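Local coordinates for protein SusD homolog (Bacteroides thetaiotaomicron VPI-5482, PDB 3IHV) that probably binds glycans at the cell surface as an outer-membrane SusD-family protein, helping to capture sugars for uptake, at residues A[121-132]-A[162-173]. Residues are numbered along the deposited sequence; the frame is centred on the assembly and turned at random. Where two conformers were deposited one is given.
Sequences RALRGMFYFELV and VYEYIEDDLLYA. With EDO (1,2-ethanediol), chain H.
Helices 121-132 and 162-173 run antiparallel at 150°, their axes 7.9 Å apart at closest, with Gly125 against Ile166 where the backbones come nearest. Two arginines one helical turn apart grip the Asp169 carboxylate. Arg124, its CG anti to the backbone N (chi1 -175°) and its chain bent at chi3, binds side-on and nearly coplanar: NH2 meets Asp169 OD1 at 2.8 Å in a straight bond on the syn lone pair, and NE takes OD2. Arg121 stands almost perpendicular to the carboxylate; its NE at 2.7 Å and, in a longer, bent bond, its NH2 reach Asp169 OD1 on the anti side, tilted out of the carboxylate plane. The Tyr165 hydroxyl sits over the centre of the Arg124 guanidinium without a hydrogen bond to it, while Arg121 CD makes a CH-pi contact over the Tyr172 face. Tyr165 turns its edge to the face of Tyr128 in an offset edge-to-face pair; one water accepts from both hydroxyls, and Tyr128 OH accepts from Met141 N. Ile166 is a knob among Gly125, Tyr128, Phe129 and Val132. Val132 CG1 makes a CH-pi contact over one face of Tyr163, 4.0 Å from its centroid. In this TPR-like helical part of the SusD fold, apolar packing fills the Val132-Val162 end; at the Arg121-Asp169 end the buried carboxylate, held by four N-H bonds, probably stays ionised and offsets part of the arginines' charge.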
loop_
_atom_site.group_PDB
_atom_site.type_symbol
_atom_site.label_atom_id
_atom_site.label_comp_id
_atom_site.label_asym_id
_atom_site.label_seq_id
_atom_site.Cartn_x
_atom_site.Cartn_y
_atom_site.Cartn_z
ATOM N N ARG A 121 4.939 7.804 -17.129
ATOM C CA ARG A 121 6.053 8.246 -16.319
ATOM C C ARG A 121 5.700 8.137 -14.835
ATOM O O ARG A 121 6.582 7.792 -14.038
ATOM C CB ARG A 121 6.495 9.678 -16.675
ATOM C CG ARG A 121 7.122 9.800 -18.045
ATOM C CD ARG A 121 7.844 11.135 -18.271
ATOM N NE ARG A 121 9.054 11.246 -17.451
ATOM C CZ ARG A 121 9.938 12.247 -17.522
ATOM N NH1 ARG A 121 9.763 13.257 -18.358
ATOM N NH2 ARG A 121 10.996 12.244 -16.738
ATOM N N ALA A 122 4.455 8.456 -14.465
ATOM C CA ALA A 122 4.021 8.321 -13.069
ATOM C C ALA A 122 4.091 6.850 -12.643
ATOM O O ALA A 122 4.570 6.540 -11.559
ATOM C CB ALA A 122 2.608 8.902 -12.853
ATOM N N LEU A 123 3.640 5.950 -13.506
ATOM C CA LEU A 123 3.696 4.513 -13.230
ATOM C C LEU A 123 5.151 4.078 -13.080
ATOM O O LEU A 123 5.500 3.351 -12.142
ATOM C CB LEU A 123 3.002 3.746 -14.328
ATOM C CG LEU A 123 1.457 3.714 -14.258
ATOM C CD1 LEU A 123 0.868 3.336 -15.604
ATOM C CD2 LEU A 123 0.944 2.815 -13.110
ATOM N N ARG A 124 6.000 4.510 -14.007
ATOM C CA ARG A 124 7.420 4.173 -13.935
ATOM C C ARG A 124 8.061 4.661 -12.611
ATOM O O ARG A 124 8.802 3.929 -11.934
ATOM C CB ARG A 124 8.153 4.711 -15.152
ATOM C CG ARG A 124 9.615 4.284 -15.190
ATOM C CD ARG A 124 10.286 4.606 -16.523
ATOM N NE ARG A 124 10.396 6.039 -16.727
ATOM C CZ ARG A 124 10.833 6.615 -17.833
ATOM N NH1 ARG A 124 11.192 5.886 -18.881
ATOM N NH2 ARG A 124 10.915 7.932 -17.909
ATOM N N GLY A 125 7.683 5.859 -12.189
ATOM C CA GLY A 125 8.139 6.407 -10.896
ATOM C C GLY A 125 7.659 5.546 -9.728
ATOM O O GLY A 125 8.424 5.258 -8.800
HETATM N N MSE A 126 6.396 5.115 -9.801
HETATM C CA MSE A 126 5.793 4.256 -8.788
HETATM C C MSE A 126 6.553 2.906 -8.733
HETATM O O MSE A 126 6.867 2.415 -7.643
HETATM C CB MSE A 126 4.304 4.048 -9.095
HETATM C CG MSE A 126 3.581 3.264 -8.039
HETATM SE SE MSE A 126 1.685 3.304 -8.516
HETATM C CE MSE A 126 1.009 1.731 -7.574
ATOM N N PHE A 127 6.854 2.323 -9.898
ATOM C CA PHE A 127 7.564 1.032 -9.946
ATOM C C PHE A 127 8.981 1.177 -9.381
ATOM O O PHE A 127 9.413 0.372 -8.541
ATOM C CB PHE A 127 7.652 0.466 -11.358
ATOM C CG PHE A 127 6.319 0.244 -12.026
ATOM C CD1 PHE A 127 5.171 -0.070 -11.305
ATOM C CD2 PHE A 127 6.214 0.367 -13.390
ATOM C CE1 PHE A 127 3.956 -0.286 -11.959
ATOM C CE2 PHE A 127 5.024 0.161 -14.015
ATOM C CZ PHE A 127 3.905 -0.153 -13.316
ATOM N N TYR A 128 9.687 2.223 -9.785
ATOM C CA TYR A 128 11.026 2.477 -9.228
ATOM C C TYR A 128 10.994 2.797 -7.756
ATOM O O TYR A 128 11.947 2.469 -7.040
ATOM C CB TYR A 128 11.816 3.543 -9.969
ATOM C CG TYR A 128 12.511 3.019 -11.194
ATOM C CD1 TYR A 128 13.619 2.218 -11.092
ATOM C CD2 TYR A 128 12.040 3.326 -12.460
ATOM C CE1 TYR A 128 14.255 1.723 -12.212
ATOM C CE2 TYR A 128 12.672 2.841 -13.580
ATOM C CZ TYR A 128 13.770 2.059 -13.450
ATOM O OH TYR A 128 14.374 1.588 -14.586
ATOM N N PHE A 129 9.922 3.447 -7.283
ATOM C CA PHE A 129 9.814 3.741 -5.863
ATOM C C PHE A 129 9.746 2.447 -5.080
ATOM O O PHE A 129 10.411 2.313 -4.064
ATOM C CB PHE A 129 8.567 4.606 -5.588
ATOM C CG PHE A 129 8.383 4.988 -4.124
ATOM C CD1 PHE A 129 9.447 5.436 -3.364
ATOM C CD2 PHE A 129 7.150 4.976 -3.548
ATOM C CE1 PHE A 129 9.302 5.799 -2.052
ATOM C CE2 PHE A 129 6.998 5.363 -2.204
ATOM C CZ PHE A 129 8.082 5.796 -1.483
ATOM N N GLU A 130 8.878 1.524 -5.508
ATOM C CA GLU A 130 8.793 0.222 -4.855
ATOM C C GLU A 130 10.145 -0.480 -4.873
ATOM O O GLU A 130 10.563 -1.041 -3.854
ATOM C CB GLU A 130 7.729 -0.703 -5.467
ATOM C CG GLU A 130 6.297 -0.236 -5.273
ATOM C CD GLU A 130 5.720 -0.504 -3.872
ATOM O OE1 GLU A 130 6.490 -0.560 -2.892
ATOM O OE2 GLU A 130 4.473 -0.635 -3.747
ATOM N N LEU A 131 10.813 -0.466 -6.017
ATOM C CA LEU A 131 12.121 -1.128 -6.121
ATOM C C LEU A 131 13.114 -0.513 -5.161
ATOM O O LEU A 131 13.780 -1.214 -4.389
ATOM C CB LEU A 131 12.715 -1.054 -7.538
ATOM C CG LEU A 131 12.186 -2.013 -8.594
ATOM C CD1 LEU A 131 12.705 -1.641 -9.996
ATOM C CD2 LEU A 131 12.587 -3.470 -8.202
ATOM N N VAL A 132 13.235 0.795 -5.195
ATOM C CA VAL A 132 14.246 1.402 -4.371
ATOM C C VAL A 132 13.965 1.280 -2.858
ATOM O O VAL A 132 14.895 1.045 -2.075
ATOM C CB VAL A 132 14.531 2.883 -4.763
ATOM C CG1 VAL A 132 13.413 3.860 -4.248
ATOM C CG2 VAL A 132 15.896 3.312 -4.254
ATOM N N VAL A 162 18.411 6.747 -8.162
ATOM C CA VAL A 162 17.103 6.183 -8.483
ATOM C C VAL A 162 16.019 7.179 -8.021
ATOM O O VAL A 162 15.027 7.409 -8.745
ATOM C CB VAL A 162 16.928 4.807 -7.865
ATOM C CG1 VAL A 162 15.554 4.236 -8.190
ATOM C CG2 VAL A 162 18.058 3.860 -8.370
ATOM N N TYR A 163 16.200 7.795 -6.841
ATOM C CA TYR A 163 15.251 8.795 -6.367
ATOM C C TYR A 163 15.167 9.980 -7.326
ATOM O O TYR A 163 14.089 10.498 -7.604
ATOM C CB TYR A 163 15.510 9.259 -4.912
ATOM C CG TYR A 163 14.819 8.383 -3.870
ATOM C CD1 TYR A 163 13.429 8.432 -3.724
ATOM C CD2 TYR A 163 15.521 7.490 -3.054
ATOM C CE1 TYR A 163 12.780 7.650 -2.824
ATOM C CE2 TYR A 163 14.879 6.737 -2.112
ATOM C CZ TYR A 163 13.497 6.804 -1.992
ATOM O OH TYR A 163 12.782 6.025 -1.123
ATOM N N GLU A 164 16.296 10.448 -7.811
ATOM C CA GLU A 164 16.275 11.536 -8.769
ATOM C C GLU A 164 15.505 11.169 -10.049
ATOM O O GLU A 164 14.785 11.998 -10.612
ATOM C CB GLU A 164 17.725 11.929 -9.028
ATOM C CG GLU A 164 17.917 12.992 -10.029
ATOM C CD GLU A 164 19.372 13.412 -10.102
ATOM O OE1 GLU A 164 19.778 13.964 -11.153
ATOM O OE2 GLU A 164 20.100 13.145 -9.112
ATOM N N TYR A 165 15.647 9.928 -10.493
ATOM C CA TYR A 165 14.938 9.441 -11.674
ATOM C C TYR A 165 13.425 9.399 -11.402
ATOM O O TYR A 165 12.635 9.887 -12.208
ATOM C CB TYR A 165 15.479 8.072 -12.028
ATOM C CG TYR A 165 15.040 7.567 -13.363
ATOM C CD1 TYR A 165 15.732 7.904 -14.517
ATOM C CD2 TYR A 165 13.948 6.761 -13.479
ATOM C CE1 TYR A 165 15.307 7.441 -15.759
ATOM C CE2 TYR A 165 13.537 6.282 -14.696
ATOM C CZ TYR A 165 14.218 6.607 -15.821
ATOM O OH TYR A 165 13.780 6.099 -17.019
ATOM N N ILE A 166 13.026 8.874 -10.239
ATOM C CA ILE A 166 11.604 8.859 -9.850
ATOM C C ILE A 166 11.050 10.309 -9.806
ATOM O O ILE A 166 9.986 10.598 -10.312
ATOM C CB ILE A 166 11.437 8.234 -8.459
ATOM C CG1 ILE A 166 11.842 6.761 -8.514
ATOM C CG2 ILE A 166 9.991 8.431 -7.915
ATOM C CD1 ILE A 166 12.116 6.167 -7.149
ATOM N N GLU A 167 11.841 11.202 -9.237
ATOM C CA GLU A 167 11.470 12.595 -9.054
ATOM C C GLU A 167 11.224 13.261 -10.378
ATOM O O GLU A 167 10.209 13.961 -10.541
ATOM C CB GLU A 167 12.569 13.321 -8.321
ATOM C CG GLU A 167 12.307 14.803 -8.176
ATOM C CD GLU A 167 13.490 15.577 -7.537
ATOM O OE1 GLU A 167 14.675 15.249 -7.761
ATOM O OE2 GLU A 167 13.217 16.560 -6.841
ATOM N N ASP A 168 12.109 13.034 -11.340
ATOM C CA ASP A 168 11.918 13.624 -12.670
ATOM C C ASP A 168 10.622 13.108 -13.292
ATOM O O ASP A 168 9.857 13.872 -13.925
ATOM C CB ASP A 168 13.103 13.312 -13.580
ATOM C CG ASP A 168 14.334 14.109 -13.214
ATOM O OD1 ASP A 168 14.181 15.124 -12.509
ATOM O OD2 ASP A 168 15.443 13.709 -13.619
ATOM N N ASP A 169 10.403 11.813 -13.157
ATOM C CA ASP A 169 9.162 11.210 -13.684
ATOM C C ASP A 169 7.894 11.831 -13.048
ATOM O O ASP A 169 6.931 12.233 -13.752
ATOM C CB ASP A 169 9.135 9.693 -13.493
ATOM C CG ASP A 169 9.834 8.916 -14.604
ATOM O OD1 ASP A 169 10.140 9.493 -15.682
ATOM O OD2 ASP A 169 10.091 7.696 -14.406
ATOM N N LEU A 170 7.873 11.909 -11.713
ATOM C CA LEU A 170 6.692 12.432 -11.035
ATOM C C LEU A 170 6.530 13.936 -11.264
ATOM O O LEU A 170 5.391 14.429 -11.380
ATOM C CB LEU A 170 6.707 12.086 -9.538
ATOM C CG LEU A 170 6.609 10.587 -9.302
ATOM C CD1 LEU A 170 6.837 10.242 -7.813
ATOM C CD2 LEU A 170 5.266 10.064 -9.761
ATOM N N LEU A 171 7.638 14.680 -11.311
ATOM C CA LEU A 171 7.554 16.120 -11.581
ATOM C C LEU A 171 6.913 16.385 -12.944
ATOM O O LEU A 171 6.080 17.307 -13.062
ATOM C CB LEU A 171 8.908 16.848 -11.459
ATOM C CG LEU A 171 9.438 17.077 -10.056
ATOM C CD1 LEU A 171 10.899 17.652 -10.127
ATOM C CD2 LEU A 171 8.510 18.030 -9.284
ATOM N N TYR A 172 7.280 15.610 -13.967
ATOM C CA TYR A 172 6.621 15.749 -15.258
ATOM C C TYR A 172 5.103 15.464 -15.138
ATOM O O TYR A 172 4.301 16.217 -15.659
ATOM C CB TYR A 172 7.230 14.794 -16.289
ATOM C CG TYR A 172 6.632 14.907 -17.670
ATOM C CD1 TYR A 172 5.474 14.222 -18.009
ATOM C CD2 TYR A 172 7.257 15.668 -18.658
ATOM C CE1 TYR A 172 4.935 14.296 -19.301
ATOM C CE2 TYR A 172 6.715 15.758 -19.952
ATOM C CZ TYR A 172 5.570 15.059 -20.259
ATOM O OH TYR A 172 5.048 15.151 -21.506
ATOM N N ALA A 173 4.718 14.408 -14.418
ATOM C CA ALA A 173 3.285 14.057 -14.259
ATOM C C ALA A 173 2.545 15.162 -13.485
ATOM O O ALA A 173 1.422 15.507 -13.842
ATOM C CB ALA A 173 3.124 12.664 -13.608
HETATM C C1 EDO H . 13.712 19.961 -5.103
HETATM O O1 EDO H . 15.033 20.503 -4.994
HETATM C C2 EDO H . 13.704 18.722 -4.247
HETATM O O2 EDO H . 14.471 17.749 -4.931
HETATM O O HOH W 1 13.430 3.350 -16.842
#